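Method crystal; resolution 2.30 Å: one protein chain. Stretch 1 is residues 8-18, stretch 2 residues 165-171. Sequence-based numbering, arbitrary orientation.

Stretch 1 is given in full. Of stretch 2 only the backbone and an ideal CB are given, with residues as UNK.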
ATOM      1  N   GLU A   8     -24.769   2.243 -13.440  1.00 25.43           N
ATOM      2  CA  GLU A   8     -24.380   1.299 -14.483  1.00 26.08           C
ATOM      3  C   GLU A   8     -23.167   0.506 -13.997  1.00 25.65           C
ATOM      4  O   GLU A   8     -23.126  -0.720 -14.113  1.00 25.64           O
ATOM      5  CB  GLU A   8     -24.099   1.997 -15.816  1.00 25.72           C
ATOM      6  CG  GLU A   8     -23.603   1.029 -16.893  1.00 26.87           C
ATOM      7  CD  GLU A   8     -23.265   1.692 -18.227  1.00 27.59           C
ATOM      8  OE1 GLU A   8     -22.927   0.946 -19.172  1.00 30.12           O
ATOM      9  OE2 GLU A   8     -23.336   2.938 -18.338  1.00 28.90           O
ATOM     10  N   PHE A   9     -22.198   1.226 -13.439  1.00 25.24           N
ATOM     11  CA  PHE A   9     -21.031   0.635 -12.801  1.00 25.27           C
ATOM     12  C   PHE A   9     -21.426  -0.293 -11.646  1.00 25.33           C
ATOM     13  O   PHE A   9     -20.905  -1.407 -11.528  1.00 24.97           O
ATOM     14  CB  PHE A   9     -20.080   1.760 -12.342  1.00 25.48           C
ATOM     15  CG  PHE A   9     -19.029   1.321 -11.359  1.00 25.76           C
ATOM     16  CD1 PHE A   9     -17.928   0.573 -11.780  1.00 25.28           C
ATOM     17  CD2 PHE A   9     -19.137   1.664 -10.013  1.00 26.05           C
ATOM     18  CE1 PHE A   9     -16.954   0.174 -10.878  1.00 25.30           C
ATOM     19  CE2 PHE A   9     -18.167   1.254  -9.096  1.00 26.62           C
ATOM     20  CZ  PHE A   9     -17.074   0.509  -9.536  1.00 25.83           C
ATOM     21  N   ALA A  10     -22.358   0.168 -10.812  1.00 25.76           N
ATOM     22  CA  ALA A  10     -22.814  -0.586  -9.639  1.00 26.00           C
ATOM     23  C   ALA A  10     -23.449  -1.927 -10.018  1.00 26.31           C
ATOM     24  O   ALA A  10     -23.124  -2.959  -9.417  1.00 26.57           O
ATOM     25  CB  ALA A  10     -23.775   0.266  -8.782  1.00 25.55           C
ATOM     26  N   GLU A  11     -24.329  -1.919 -11.019  1.00 26.63           N
ATOM     27  CA  GLU A  11     -24.964  -3.149 -11.515  1.00 27.40           C
ATOM     28  C   GLU A  11     -23.953  -4.089 -12.121  1.00 26.72           C
ATOM     29  O   GLU A  11     -24.075  -5.303 -11.981  1.00 26.53           O
ATOM     30  CB  GLU A  11     -25.999  -2.859 -12.598  1.00 27.97           C
ATOM     31  CG  GLU A  11     -26.835  -1.635 -12.349  1.00 32.38           C
ATOM     32  CD  GLU A  11     -28.138  -1.921 -11.648  1.00 36.77           C
ATOM     33  OE1 GLU A  11     -28.722  -0.956 -11.105  1.00 39.33           O
ATOM     34  OE2 GLU A  11     -28.581  -3.092 -11.651  1.00 38.40           O
ATOM     35  N   PHE A  12     -22.972  -3.529 -12.829  1.00 26.67           N
ATOM     36  CA  PHE A  12     -21.860  -4.321 -13.355  1.00 26.66           C
ATOM     37  C   PHE A  12     -21.094  -5.037 -12.232  1.00 26.73           C
ATOM     38  O   PHE A  12     -20.784  -6.220 -12.357  1.00 26.78           O
ATOM     39  CB  PHE A  12     -20.913  -3.450 -14.185  1.00 26.77           C
ATOM     40  CG  PHE A  12     -19.636  -4.149 -14.583  1.00 26.52           C
ATOM     41  CD1 PHE A  12     -19.662  -5.238 -15.452  1.00 26.89           C
ATOM     42  CD2 PHE A  12     -18.413  -3.709 -14.101  1.00 26.28           C
ATOM     43  CE1 PHE A  12     -18.488  -5.889 -15.823  1.00 27.85           C
ATOM     44  CE2 PHE A  12     -17.227  -4.346 -14.469  1.00 27.44           C
ATOM     45  CZ  PHE A  12     -17.265  -5.442 -15.327  1.00 27.48           C
ATOM     46  N   CYS A  13     -20.805  -4.318 -11.143  1.00 26.61           N
ATOM     47  CA  CYS A  13     -20.068  -4.869  -9.997  1.00 27.01           C
ATOM     48  C   CYS A  13     -20.849  -5.959  -9.278  1.00 27.95           C
ATOM     49  O   CYS A  13     -20.281  -6.979  -8.880  1.00 27.28           O
ATOM     50  CB  CYS A  13     -19.709  -3.766  -9.001  1.00 26.71           C
ATOM     51  SG  CYS A  13     -18.438  -2.659  -9.600  1.00 25.53           S
ATOM     52  N   GLU A  14     -22.151  -5.733  -9.117  1.00 29.36           N
ATOM     53  CA  GLU A  14     -23.028  -6.695  -8.475  1.00 30.83           C
ATOM     54  C   GLU A  14     -22.959  -8.061  -9.162  1.00 31.54           C
ATOM     55  O   GLU A  14     -22.886  -9.093  -8.491  1.00 31.21           O
ATOM     56  CB  GLU A  14     -24.451  -6.177  -8.454  1.00 31.11           C
ATOM     57  CG  GLU A  14     -25.301  -6.849  -7.405  1.00 34.22           C
ATOM     58  CD  GLU A  14     -26.406  -7.690  -7.989  1.00 39.40           C
ATOM     59  OE1 GLU A  14     -26.144  -8.468  -8.938  1.00 41.17           O
ATOM     60  OE2 GLU A  14     -27.552  -7.559  -7.495  1.00 42.76           O
ATOM     61  N   ARG A  15     -22.954  -8.049 -10.497  1.00 32.24           N
ATOM     62  CA  ARG A  15     -22.873  -9.269 -11.289  1.00 33.26           C
ATOM     63  C   ARG A  15     -21.527  -9.996 -11.132  1.00 33.37           C
ATOM     64  O   ARG A  15     -21.465 -11.217 -11.232  1.00 33.90           O
ATOM     65  CB  ARG A  15     -23.190  -8.965 -12.758  1.00 33.59           C
ATOM     66  CG  ARG A  15     -24.675  -9.075 -13.093  1.00 36.28           C
ATOM     67  CD  ARG A  15     -25.095  -8.229 -14.307  1.00 40.60           C
ATOM     68  NE  ARG A  15     -25.806  -7.020 -13.883  1.00 43.74           N
ATOM     69  CZ  ARG A  15     -27.129  -6.938 -13.716  1.00 45.24           C
ATOM     70  NH1 ARG A  15     -27.908  -7.989 -13.960  1.00 44.88           N
ATOM     71  NH2 ARG A  15     -27.676  -5.797 -13.304  1.00 46.80           N
ATOM     72  N   LEU A  16     -20.464  -9.245 -10.856  1.00 33.80           N
ATOM     73  CA  LEU A  16     -19.131  -9.817 -10.643  1.00 33.67           C
ATOM     74  C   LEU A  16     -19.005 -10.577  -9.330  1.00 34.67           C
ATOM     75  O   LEU A  16     -18.133 -11.436  -9.195  1.00 34.78           O
ATOM     76  CB  LEU A  16     -18.060  -8.726 -10.675  1.00 33.39           C
ATOM     77  CG  LEU A  16     -17.739  -7.974 -11.960  1.00 32.83           C
ATOM     78  CD1 LEU A  16     -16.621  -6.993 -11.673  1.00 32.58           C
ATOM     79  CD2 LEU A  16     -17.375  -8.914 -13.111  1.00 30.45           C
ATOM     80  N   GLU A  17     -19.854 -10.241  -8.359  1.00 35.54           N
ATOM     81  CA  GLU A  17     -19.836 -10.884  -7.044  1.00 37.03           C
ATOM     82  C   GLU A  17     -20.094 -12.390  -7.113  1.00 37.56           C
ATOM     83  O   GLU A  17     -19.555 -13.155  -6.322  1.00 38.00           O
ATOM     84  CB  GLU A  17     -20.862 -10.238  -6.106  1.00 37.15           C
ATOM     85  CG  GLU A  17     -20.604  -8.780  -5.832  1.00 37.82           C
ATOM     86  CD  GLU A  17     -20.969  -8.354  -4.428  1.00 39.36           C
ATOM     87  OE1 GLU A  17     -21.353  -9.221  -3.606  1.00 38.16           O
ATOM     88  OE2 GLU A  17     -20.851  -7.136  -4.146  1.00 39.65           O
ATOM     89  N   LYS A  18     -20.921 -12.793  -8.069  1.00 38.39           N
ATOM     90  CA  LYS A  18     -21.302 -14.185  -8.273  1.00 39.22           C
ATOM     91  C   LYS A  18     -20.172 -14.989  -8.916  1.00 38.88           C
ATOM     92  O   LYS A  18     -20.116 -16.218  -8.787  1.00 39.50           O
ATOM     93  CB  LYS A  18     -22.584 -14.216  -9.126  1.00 39.66           C
ATOM     94  CG  LYS A  18     -22.899 -15.492  -9.920  1.00 43.12           C
ATOM     95  CD  LYS A  18     -22.521 -15.346 -11.408  1.00 46.26           C
ATOM     96  CE  LYS A  18     -23.340 -16.265 -12.300  1.00 47.41           C
ATOM     97  NZ  LYS A  18     -24.776 -15.841 -12.358  1.00 47.69           N
ATOM     98  N   UNK A 165     -12.975  -1.545   0.347  1.00 31.75           N
ATOM     99  CA  UNK A 165     -13.162  -2.983   0.093  1.00 32.42           C
ATOM    100  C   UNK A 165     -14.453  -3.281  -0.677  1.00 31.04           C
ATOM    101  O   UNK A 165     -15.545  -3.316  -0.110  1.00 31.35           O
ATOM    102  CB  UNK A 165     -13.171  -3.748   1.418  1.00 32.42           C
ATOM    103  N   UNK A 166     -14.306  -3.494  -1.986  1.00 29.99           N
ATOM    104  CA  UNK A 166     -15.437  -3.677  -2.908  1.00 28.20           C
ATOM    105  C   UNK A 166     -16.072  -5.066  -2.812  1.00 27.91           C
ATOM    106  O   UNK A 166     -17.247  -5.244  -3.150  1.00 26.82           O
ATOM    107  CB  UNK A 166     -14.975  -3.432  -4.346  1.00 28.20           C
ATOM    108  N   UNK A 167     -15.270  -6.037  -2.371  1.00 27.81           N
ATOM    109  CA  UNK A 167     -15.685  -7.437  -2.134  1.00 28.86           C
ATOM    110  C   UNK A 167     -16.116  -8.163  -3.400  1.00 27.64           C
ATOM    111  O   UNK A 167     -17.077  -8.922  -3.390  1.00 27.77           O
ATOM    112  CB  UNK A 167     -16.835  -7.474  -1.126  1.00 28.86           C
ATOM    113  N   UNK A 168     -15.373  -7.931  -4.481  1.00 26.98           N
ATOM    114  CA  UNK A 168     -15.704  -8.458  -5.807  1.00 26.12           C
ATOM    115  C   UNK A 168     -14.757  -9.570  -6.211  1.00 25.93           C
ATOM    116  O   UNK A 168     -14.958 -10.223  -7.241  1.00 26.74           O
ATOM    117  CB  UNK A 168     -15.669  -7.341  -6.852  1.00 26.12           C
ATOM    118  N   UNK A 169     -13.713  -9.777  -5.414  1.00 25.03           N
ATOM    119  CA  UNK A 169     -12.679 -10.739  -5.762  1.00 23.98           C
ATOM    120  C   UNK A 169     -11.783 -10.243  -6.892  1.00 23.53           C
ATOM    121  O   UNK A 169     -11.196 -11.045  -7.623  1.00 23.41           O
ATOM    122  CB  UNK A 169     -13.319 -12.072  -6.155  1.00 23.98           C
ATOM    123  N   UNK A 170     -11.657  -8.922  -7.012  1.00 22.58           N
ATOM    124  CA  UNK A 170     -10.872  -8.298  -8.075  1.00 22.15           C
ATOM    125  C   UNK A 170      -9.692  -7.542  -7.467  1.00 22.72           C
ATOM    126  O   UNK A 170      -9.865  -6.623  -6.666  1.00 22.19           O
ATOM    127  CB  UNK A 170     -11.741  -7.357  -8.912  1.00 22.15           C
ATOM    128  N   UNK A 171      -8.491  -7.964  -7.827  1.00 23.39           N
ATOM    129  CA  UNK A 171      -7.292  -7.284  -7.375  1.00 24.74           C
ATOM    130  C   UNK A 171      -6.533  -6.660  -8.526  1.00 25.68           C
ATOM    131  O   UNK A 171      -7.061  -6.493  -9.639  1.00 25.28           O
ATOM    132  CB  UNK A 171      -6.385  -8.256  -6.618  1.00 24.74           C
TER

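Stretch 1 is helical over most of its length, and the side that meets stretch 2 carries Phe 9, Cys 13, Leu 16 and Glu 17.

Position 165 lies out of reach of the helix, which therefore sets no requirement; many residues would serve. It is Glu 165, whose carboxylate forms a salt bridge with position 167.

At 166 CA-to-CB points toward the helix, yet no atom of stretch 1 lies within 5.5 Å of the ideal CB. A short side chain would not reach stretch 1, whereas a long apolar one, such as methionine, leucine or phenylalanine, could reach the ring of Phe 9. The residue is Met 166, with all three chi angles in m, and its CE comes 4.1 Å from CZ of Phe 9, approaching the ring obliquely.

Position 167 has phi/psi of 64/41, a left-handed conformation easiest for glycine, asparagine or aspartate but open to others. CB points sideways, the ideal CB 5.0 Å from Glu 17 OE2, so a polar or basic residue is plausible. Arg 167 is found, but the nearest approach of its side chain to stretch 1 is 5.2 Å, from its deposited CB to Glu 17 OE2, and its NH1 pairs with Glu 165 OE2, 3.6 Å away, instead of with Glu 17.

Position 168 is where the stretches come closest, with CA 4.9 Å from CA of Glu 17. CB points sideways, 4.7 Å from Leu 16 CB and 5.1 Å from Cys 13 O. A medium-sized apolar chain, such as leucine, isoleucine or methionine, could spread over this surface. Leu 168 does so, and has more of its surface covered by the other stretch than any other residue here. Its CD1 packs 3.9 Å from Cys 13 SG, while CD2 lies 3.4 Å from Cys 13 O and 3.8 Å from Glu 17 CG, against the aliphatic part of that acidic side chain.

Position 169 has phi/psi of 73/27. Positive phi by itself favours glycine, and Gly 169 adopts it without the strain a CB would add; it makes no contact with the helix.

At 170 CB points toward stretch 1 with nothing within 5.5 Å, and the extended backbone suits a beta-branched or other aliphatic residue able to approach Leu 16. Val 170, chi1 t, places CG2 4.4 Å from Leu 16 CD1.

Position 171 is out of reach, at the N-cap of a following helix, where serine, threonine, aspartate, asparagine or glycine is common. It is Gly 171.

Stretch 2 165-171: EMRLGVG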
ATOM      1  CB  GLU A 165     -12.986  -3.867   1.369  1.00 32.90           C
ATOM      2  CG  GLU A 165     -14.176  -4.020   2.335  1.00 34.95           C
ATOM      3  CD  GLU A 165     -14.276  -5.411   3.058  1.00 35.46           C
ATOM      4  OE1 GLU A 165     -13.665  -6.431   2.623  1.00 38.61           O
ATOM      5  OE2 GLU A 165     -15.011  -5.483   4.073  1.00 39.40           O
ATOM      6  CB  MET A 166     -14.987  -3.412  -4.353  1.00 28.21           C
ATOM      7  CG  MET A 166     -14.492  -2.002  -4.624  1.00 27.40           C
ATOM      8  SD  MET A 166     -15.705  -0.753  -4.158  1.00 26.27           S
ATOM      9  CE  MET A 166     -16.719  -0.612  -5.617  1.00 24.50           C
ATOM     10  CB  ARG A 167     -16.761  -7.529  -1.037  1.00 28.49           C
ATOM     11  CG  ARG A 167     -16.297  -6.989   0.315  1.00 30.65           C
ATOM     12  CD  ARG A 167     -17.421  -7.014   1.354  1.00 31.98           C
ATOM     13  NE  ARG A 167     -17.877  -8.369   1.653  1.00 39.14           N
ATOM     14  CZ  ARG A 167     -17.694  -8.992   2.818  1.00 41.67           C
ATOM     15  NH1 ARG A 167     -17.057  -8.384   3.814  1.00 42.79           N
ATOM     16  NH2 ARG A 167     -18.150 -10.233   2.987  1.00 42.08           N
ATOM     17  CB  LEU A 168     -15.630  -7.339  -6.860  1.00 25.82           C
ATOM     18  CG  LEU A 168     -16.374  -6.026  -6.568  1.00 25.24           C
ATOM     19  CD1 LEU A 168     -16.006  -4.942  -7.587  1.00 23.51           C
ATOM     20  CD2 LEU A 168     -17.880  -6.260  -6.516  1.00 23.36           C
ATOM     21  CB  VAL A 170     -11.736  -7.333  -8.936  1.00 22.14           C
ATOM     22  CG1 VAL A 170     -10.889  -6.597  -9.963  1.00 20.65           C
ATOM     23  CG2 VAL A 170     -12.890  -8.079  -9.601  1.00 20.76           C
TER
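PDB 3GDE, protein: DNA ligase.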